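Local coordinates for glyoxalase family protein (Bacillus cereus, PDB 1ZSW) that is of unknown function but binds a zinc ion and belongs to the glyoxalase (vicinal oxygen chelate) superfamily, at residues 30-34 with 294-298; 61-65 with 276-280; 199-203 with 260-264. One frame throughout, in Å; residues are numbered along the deposited sequence.

Contact 1 holds the zinc site, where His-33 and Glu-294 share the ion with His-246. The centres of contacts 2 and 3 each lie about 14 Å from that of contact 1 and about 24 Å from one another; both touch contact 1 but not each other, their nearest atoms being about 11 Å apart. Contact 2 brings the side chain of Arg-277 to about 6 Å from the zinc, and its Phe-280 packs against the rings of His-32 and His-33. Contact 3 pairs two helices behind strand 292-300: Ile-295, pointing away from the metal, meets Trp-260, Phe-202 and Val-264. Strand 292-300 therefore has the metal site on one face and a hydrophobic core on the other.

Contact 1 of 3, residues 30-34 with 294-298; sequences GHHHI and EIATD. With ZN (zinc ion), chain B.
His-33 and Glu-294 meet through the zinc ion, which His-33 NE2 binds at 2.1 Å and Glu-294 OE1 at 2.0 Å. The two ligand atoms lie only 2.9 Å apart because both hold the metal, and the ring and carboxylate planes are nearly perpendicular, 88° apart. The His-33 ring leaves its backbone with CG between the backbone N and the carbonyl carbon (chi1 64°), while Glu-294 reaches the ion on an extended chain. An imidazole and a carboxylate are natural zinc ligands; His-246 is the third from the protein, and Ser-282 OG is hydrogen-bonded to Glu-294 OE2.

A chain of hydrogen bonds helps fix the rotation of the His-33 ring. His-33 ND1 donates to His-32 ND1 over 2.8 Å, almost straight, and His-32 NE2 in turn donates to Thr-297 O at 2.9 Å. The second bond is bent, 131° at the hydrogen, with the donor above the carbonyl plane. Histidine suits this second-shell post since one ring nitrogen can accept while the other donates.

Apolar contact completes the pair: Ala-296 CB sits over the centre of the His-32 ring, 3.6 Å from its centroid, a CH-pi contact for which a bare methyl is suited. Strand 244-251 runs between strands 31-38 and 292-300 in the sheet, and His-32 and His-33 both face its Ala-248, forming a classic beta bulge.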
# COMPACT_ATOMS: atom_id res chain seq x y z
N GLY A 30 -5.54 -6.93 6.71
CA GLY A 30 -4.95 -5.59 6.55
C GLY A 30 -4.54 -5.33 5.11
O GLY A 30 -4.76 -6.15 4.21
N HIS A 31 -3.95 -4.16 4.92
CA HIS A 31 -3.35 -3.84 3.62
C HIS A 31 -2.18 -4.77 3.33
O HIS A 31 -1.42 -5.17 4.23
CB HIS A 31 -2.82 -2.40 3.55
CG HIS A 31 -3.77 -1.37 4.09
ND1 HIS A 31 -5.08 -1.30 3.68
CD2 HIS A 31 -3.58 -0.34 4.97
CE1 HIS A 31 -5.68 -0.28 4.29
NE2 HIS A 31 -4.80 0.31 5.08
N HIS A 32 -2.00 -5.03 2.02
CA HIS A 32 -0.87 -5.86 1.54
C HIS A 32 0.27 -4.99 1.03
O HIS A 32 1.41 -5.11 1.48
CB HIS A 32 -1.39 -6.82 0.45
CG HIS A 32 -0.40 -7.86 0.02
ND1 HIS A 32 0.68 -7.59 -0.79
CD2 HIS A 32 -0.36 -9.20 0.28
CE1 HIS A 32 1.35 -8.71 -1.04
NE2 HIS A 32 0.75 -9.70 -0.37
N HIS A 33 -0.04 -4.10 0.09
CA HIS A 33 0.93 -3.14 -0.41
C HIS A 33 0.20 -2.05 -1.10
O HIS A 33 -1.03 -2.13 -1.27
CB HIS A 33 1.94 -3.79 -1.41
CG HIS A 33 1.33 -4.32 -2.67
ND1 HIS A 33 0.85 -5.61 -2.78
CD2 HIS A 33 1.21 -3.77 -3.91
CE1 HIS A 33 0.41 -5.82 -4.01
NE2 HIS A 33 0.62 -4.72 -4.72
N ILE A 34 0.94 -1.01 -1.49
CA ILE A 34 0.34 0.09 -2.24
C ILE A 34 1.35 0.49 -3.29
O ILE A 34 2.55 0.46 -2.99
CB ILE A 34 -0.06 1.26 -1.26
CG1 ILE A 34 -0.89 2.35 -1.94
CG2 ILE A 34 1.16 1.78 -0.46
CD1 ILE A 34 -1.74 3.14 -0.90
N GLU A 294 -6.56 -4.30 -5.43
CA GLU A 294 -5.99 -5.60 -5.73
C GLU A 294 -6.18 -6.47 -4.50
O GLU A 294 -6.10 -5.98 -3.35
CB GLU A 294 -4.52 -5.42 -6.06
CG GLU A 294 -3.73 -6.73 -6.33
CD GLU A 294 -2.25 -6.48 -6.55
OE1 GLU A 294 -1.78 -5.35 -6.31
OE2 GLU A 294 -1.57 -7.44 -6.98
N ILE A 295 -6.44 -7.75 -4.72
CA ILE A 295 -6.54 -8.69 -3.60
C ILE A 295 -5.36 -9.65 -3.77
O ILE A 295 -5.27 -10.30 -4.80
CB ILE A 295 -7.89 -9.48 -3.68
CG1 ILE A 295 -9.05 -8.49 -3.79
CG2 ILE A 295 -8.06 -10.37 -2.42
CD1 ILE A 295 -10.45 -9.13 -3.87
N ALA A 296 -4.47 -9.71 -2.78
CA ALA A 296 -3.20 -10.43 -2.93
C ALA A 296 -3.00 -11.42 -1.81
O ALA A 296 -3.22 -11.12 -0.62
CB ALA A 296 -2.01 -9.46 -2.98
N THR A 297 -2.48 -12.60 -2.17
CA THR A 297 -2.08 -13.54 -1.11
C THR A 297 -0.84 -13.10 -0.32
O THR A 297 0.08 -12.46 -0.86
CB THR A 297 -1.85 -14.97 -1.69
OG1 THR A 297 -0.71 -14.95 -2.58
CG2 THR A 297 -3.10 -15.46 -2.43
N ASP A 298 -0.80 -13.45 0.96
CA ASP A 298 0.34 -13.12 1.83
C ASP A 298 1.63 -13.75 1.35
O ASP A 298 2.69 -13.14 1.39
CB ASP A 298 0.08 -13.55 3.28
CG ASP A 298 -0.73 -12.52 4.07
OD1 ASP A 298 -0.87 -11.35 3.65
OD2 ASP A 298 -1.20 -12.88 5.18
ZN ZN B . 0.03 -4.54 -6.75
O HOH W 1 3.49 -11.69 -0.78

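Contact 2 of 3, residues 61-65 with 276-280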
# COMPACT_ATOMS: atom_id res chain seq x y z
N VAL A 61 11.37 -5.25 -12.61
CA VAL A 61 10.68 -4.56 -13.71
C VAL A 61 9.20 -4.88 -13.66
O VAL A 61 8.79 -5.87 -13.03
CB VAL A 61 11.28 -4.90 -15.10
CG1 VAL A 61 12.75 -4.42 -15.21
CG2 VAL A 61 11.13 -6.40 -15.45
N ASN A 62 8.40 -4.00 -14.26
CA ASN A 62 6.96 -4.20 -14.39
C ASN A 62 6.76 -5.47 -15.20
O ASN A 62 7.27 -5.56 -16.31
CB ASN A 62 6.36 -2.98 -15.10
CG ASN A 62 4.84 -3.05 -15.28
OD1 ASN A 62 4.22 -4.10 -15.12
ND2 ASN A 62 4.23 -1.91 -15.62
N GLN A 63 6.09 -6.45 -14.60
CA GLN A 63 5.95 -7.76 -15.24
C GLN A 63 5.14 -7.65 -16.53
O GLN A 63 5.31 -8.46 -17.43
CB GLN A 63 5.34 -8.80 -14.29
CG GLN A 63 6.29 -9.17 -13.13
CD GLN A 63 5.65 -10.06 -12.06
OE1 GLN A 63 6.16 -10.16 -10.94
NE2 GLN A 63 4.56 -10.72 -12.40
N ASP A 64 4.29 -6.62 -16.61
CA ASP A 64 3.46 -6.35 -17.79
C ASP A 64 4.19 -5.45 -18.81
O ASP A 64 3.67 -5.22 -19.91
CB ASP A 64 2.12 -5.72 -17.38
CG ASP A 64 1.28 -6.63 -16.47
OD1 ASP A 64 1.53 -7.86 -16.42
OD2 ASP A 64 0.34 -6.11 -15.81
N ASP A 65 5.37 -4.95 -18.43
CA ASP A 65 6.20 -4.08 -19.29
C ASP A 65 7.65 -4.04 -18.78
O ASP A 65 8.03 -3.13 -18.03
CB ASP A 65 5.60 -2.66 -19.38
CG ASP A 65 6.40 -1.72 -20.28
OD1 ASP A 65 7.48 -2.10 -20.79
OD2 ASP A 65 5.96 -0.56 -20.46
N ASP A 276 -0.62 -14.82 -11.40
CA ASP A 276 0.52 -15.15 -10.58
C ASP A 276 1.60 -14.09 -10.76
O ASP A 276 2.15 -13.89 -11.86
CB ASP A 276 1.05 -16.55 -10.91
CG ASP A 276 2.06 -17.03 -9.91
OD1 ASP A 276 2.51 -16.21 -9.07
OD2 ASP A 276 2.43 -18.22 -9.97
N ARG A 277 1.86 -13.35 -9.67
CA ARG A 277 2.83 -12.27 -9.66
C ARG A 277 4.16 -12.75 -9.07
O ARG A 277 5.04 -11.93 -8.79
CB ARG A 277 2.28 -11.06 -8.89
CG ARG A 277 1.10 -10.34 -9.57
CD ARG A 277 1.43 -9.89 -10.99
NE ARG A 277 0.57 -8.79 -11.46
CZ ARG A 277 0.52 -8.38 -12.74
NH1 ARG A 277 1.22 -9.03 -13.67
NH2 ARG A 277 -0.27 -7.37 -13.09
N PHE A 278 4.28 -14.08 -8.96
CA PHE A 278 5.45 -14.77 -8.42
C PHE A 278 5.58 -14.65 -6.90
O PHE A 278 5.53 -15.66 -6.19
CB PHE A 278 6.75 -14.37 -9.15
CG PHE A 278 7.91 -15.31 -8.89
CD1 PHE A 278 7.84 -16.65 -9.26
CD2 PHE A 278 9.07 -14.84 -8.30
CE1 PHE A 278 8.90 -17.51 -9.02
CE2 PHE A 278 10.14 -15.70 -8.06
CZ PHE A 278 10.05 -17.03 -8.41
N TYR A 279 5.69 -13.42 -6.41
CA TYR A 279 5.83 -13.18 -4.98
C TYR A 279 4.48 -13.33 -4.26
O TYR A 279 4.45 -13.40 -3.03
CB TYR A 279 6.41 -11.80 -4.76
CG TYR A 279 7.63 -11.56 -5.64
CD1 TYR A 279 7.61 -10.58 -6.63
CD2 TYR A 279 8.78 -12.35 -5.50
CE1 TYR A 279 8.72 -10.36 -7.44
CE2 TYR A 279 9.89 -12.14 -6.30
CZ TYR A 279 9.86 -11.14 -7.27
OH TYR A 279 10.95 -10.93 -8.10
N PHE A 280 3.40 -13.39 -5.04
CA PHE A 280 2.04 -13.64 -4.55
C PHE A 280 1.13 -13.85 -5.75
O PHE A 280 1.52 -13.53 -6.90
CB PHE A 280 1.53 -12.43 -3.70
CG PHE A 280 1.73 -11.07 -4.36
CD1 PHE A 280 0.80 -10.58 -5.31
CD2 PHE A 280 2.83 -10.26 -4.01
CE1 PHE A 280 0.97 -9.30 -5.91
CE2 PHE A 280 3.01 -8.98 -4.63
CZ PHE A 280 2.05 -8.52 -5.58
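A type I beta turn from Asn-62 to Asp-65, at the end of strand 55-62, presents Asp-64 to Arg-277, which grips the carboxylate end-on with two nitrogens in a salt bridge. Its NH1 donates to Asp-64 OD1 at 3.0 Å, nearly straight at 165°, with OD1 near the guanidinium plane but met from above the carboxylate plane. Its NH2 reaches Asp-64 OD2 at 3.1 Å on the syn side but tilted out of the carboxylate plane. The carboxylate and guanidinium planes are twisted 45° apart.

Asn-62 OD1 accepts from Asp-64 N at 2.9 Å, an Asx turn that an asparagine is well shaped to make. Asp-276 OD1 does the same for Phe-278 N at 2.8 Å. The long arginine, bent at chi2 (-56°), spans from its loop to the turn, and its two terminal nitrogens suit both oxygens of the short aspartate; the side chain of Gln-63 lies across it. Tyr-284 OH is hydrogen-bonded to Arg-277 NE, which probably helps fix the rotation of the guanidinium.

Strands 55-62 and 275-276 are the outermost strands of the eight-stranded sheet. The salt bridge thus joins the turn at the end of one of them to the loop leading from the other into strand 280-286.

Contact 3 of 3, residues 199-203 with 260-264; sequences TEIFG and WEEQV
Phe-202 packs against Trp-260, and its side chain can be traced outward from the backbone. CB carries the ring with CG anti to the carbonyl carbon (chi1 -69°), a torsion that sends one rim of the ring toward helix 254-266. On that rim CD2 stands 3.5 Å above the plane of the Trp-260 ring, offset toward its border. CE2, the next carbon out, is 3.5 Å from Trp-260 CE3. At the tip, CZ meets Val-264 CG2 at 4.0 Å, the branched valine presenting a methyl one helical turn beyond the tryptophan. Over one face of the Phe-202 ring lies Ile-201 CG2, which also touches Trp-260 CZ3 and, at 4.1 Å, Gln-263 CB. The two aromatic rings, their planes 34° apart, meet obliquely.

At the border of the indole, Ile-201 O lies near its plane, 3.3 Å from Trp-260 CZ3.

With aromatic and aliphatic carbons supplying nearly all the touching atoms, the end of helix 191-201 and helix 254-266 are probably held together mainly by burial of apolar surface and dispersion, with the Ile-201 carbonyl oxygen at the indole border the polar exception; the fit of the shapes matters more than any directional bond.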
# COMPACT_ATOMS: atom_id res chain seq x y z
N THR A 199 -18.13 -2.58 3.44
CA THR A 199 -18.83 -3.28 4.53
C THR A 199 -19.62 -4.47 4.06
O THR A 199 -19.61 -5.50 4.74
CB THR A 199 -19.79 -2.33 5.31
OG1 THR A 199 -20.77 -1.80 4.39
CG2 THR A 199 -19.01 -1.21 5.94
N GLU A 200 -20.32 -4.34 2.94
CA GLU A 200 -21.20 -5.42 2.47
C GLU A 200 -20.49 -6.55 1.77
O GLU A 200 -20.88 -7.72 1.90
CB GLU A 200 -22.32 -4.89 1.59
CG GLU A 200 -23.13 -3.80 2.27
CD GLU A 200 -24.16 -3.20 1.35
OE1 GLU A 200 -24.40 -3.78 0.27
OE2 GLU A 200 -24.72 -2.13 1.70
N ILE A 201 -19.43 -6.23 1.02
CA ILE A 201 -18.68 -7.32 0.40
C ILE A 201 -17.59 -7.80 1.33
O ILE A 201 -17.52 -8.97 1.68
CB ILE A 201 -18.02 -6.91 -0.95
CG1 ILE A 201 -19.04 -6.29 -1.90
CG2 ILE A 201 -17.27 -8.13 -1.52
CD1 ILE A 201 -18.41 -5.84 -3.26
N PHE A 202 -16.74 -6.88 1.75
CA PHE A 202 -15.52 -7.26 2.44
C PHE A 202 -15.61 -7.39 3.95
O PHE A 202 -14.66 -7.85 4.58
CB PHE A 202 -14.38 -6.35 2.00
CG PHE A 202 -13.96 -6.60 0.55
CD1 PHE A 202 -14.35 -5.73 -0.44
CD2 PHE A 202 -13.27 -7.76 0.21
CE1 PHE A 202 -14.01 -5.97 -1.80
CE2 PHE A 202 -12.92 -8.02 -1.12
CZ PHE A 202 -13.29 -7.14 -2.12
N GLY A 203 -16.75 -7.01 4.50
CA GLY A 203 -16.97 -7.12 5.96
C GLY A 203 -16.13 -6.19 6.81
O GLY A 203 -15.82 -6.53 7.96
N TRP A 260 -12.89 -14.58 -2.90
CA TRP A 260 -13.10 -13.16 -3.14
C TRP A 260 -13.34 -12.85 -4.60
O TRP A 260 -14.12 -11.97 -4.90
CB TRP A 260 -11.94 -12.32 -2.57
CG TRP A 260 -11.94 -12.31 -1.06
CD1 TRP A 260 -10.99 -12.83 -0.24
CD2 TRP A 260 -12.98 -11.79 -0.21
NE1 TRP A 260 -11.36 -12.65 1.09
CE2 TRP A 260 -12.58 -12.02 1.14
CE3 TRP A 260 -14.22 -11.20 -0.44
CZ2 TRP A 260 -13.37 -11.64 2.24
CZ3 TRP A 260 -15.01 -10.80 0.66
CH2 TRP A 260 -14.57 -11.05 1.98
N GLU A 261 -12.69 -13.59 -5.50
CA GLU A 261 -12.98 -13.41 -6.91
C GLU A 261 -14.44 -13.64 -7.20
O GLU A 261 -15.08 -12.86 -7.87
CB GLU A 261 -12.15 -14.30 -7.81
CG GLU A 261 -12.50 -13.98 -9.25
CD GLU A 261 -11.52 -14.55 -10.23
OE1 GLU A 261 -11.03 -15.68 -10.01
OE2 GLU A 261 -11.25 -13.84 -11.22
N GLU A 262 -14.98 -14.72 -6.63
CA GLU A 262 -16.42 -14.98 -6.75
C GLU A 262 -17.30 -13.87 -6.17
O GLU A 262 -18.26 -13.43 -6.80
CB GLU A 262 -16.73 -16.31 -6.08
CG GLU A 262 -18.18 -16.69 -6.16
CD GLU A 262 -18.60 -17.21 -7.53
OE1 GLU A 262 -17.76 -17.24 -8.48
OE2 GLU A 262 -19.80 -17.61 -7.64
N GLN A 263 -16.98 -13.38 -4.97
CA GLN A 263 -17.75 -12.28 -4.40
C GLN A 263 -17.78 -11.00 -5.24
O GLN A 263 -18.81 -10.34 -5.38
CB GLN A 263 -17.26 -11.97 -2.97
CG GLN A 263 -17.32 -13.17 -2.05
CD GLN A 263 -18.74 -13.74 -1.95
OE1 GLN A 263 -18.98 -14.92 -2.22
NE2 GLN A 263 -19.68 -12.91 -1.56
N VAL A 264 -16.62 -10.66 -5.79
CA VAL A 264 -16.46 -9.49 -6.63
C VAL A 264 -17.31 -9.60 -7.89
O VAL A 264 -18.01 -8.67 -8.25
CB VAL A 264 -14.97 -9.29 -6.94
CG1 VAL A 264 -14.75 -8.34 -8.09
CG2 VAL A 264 -14.28 -8.84 -5.62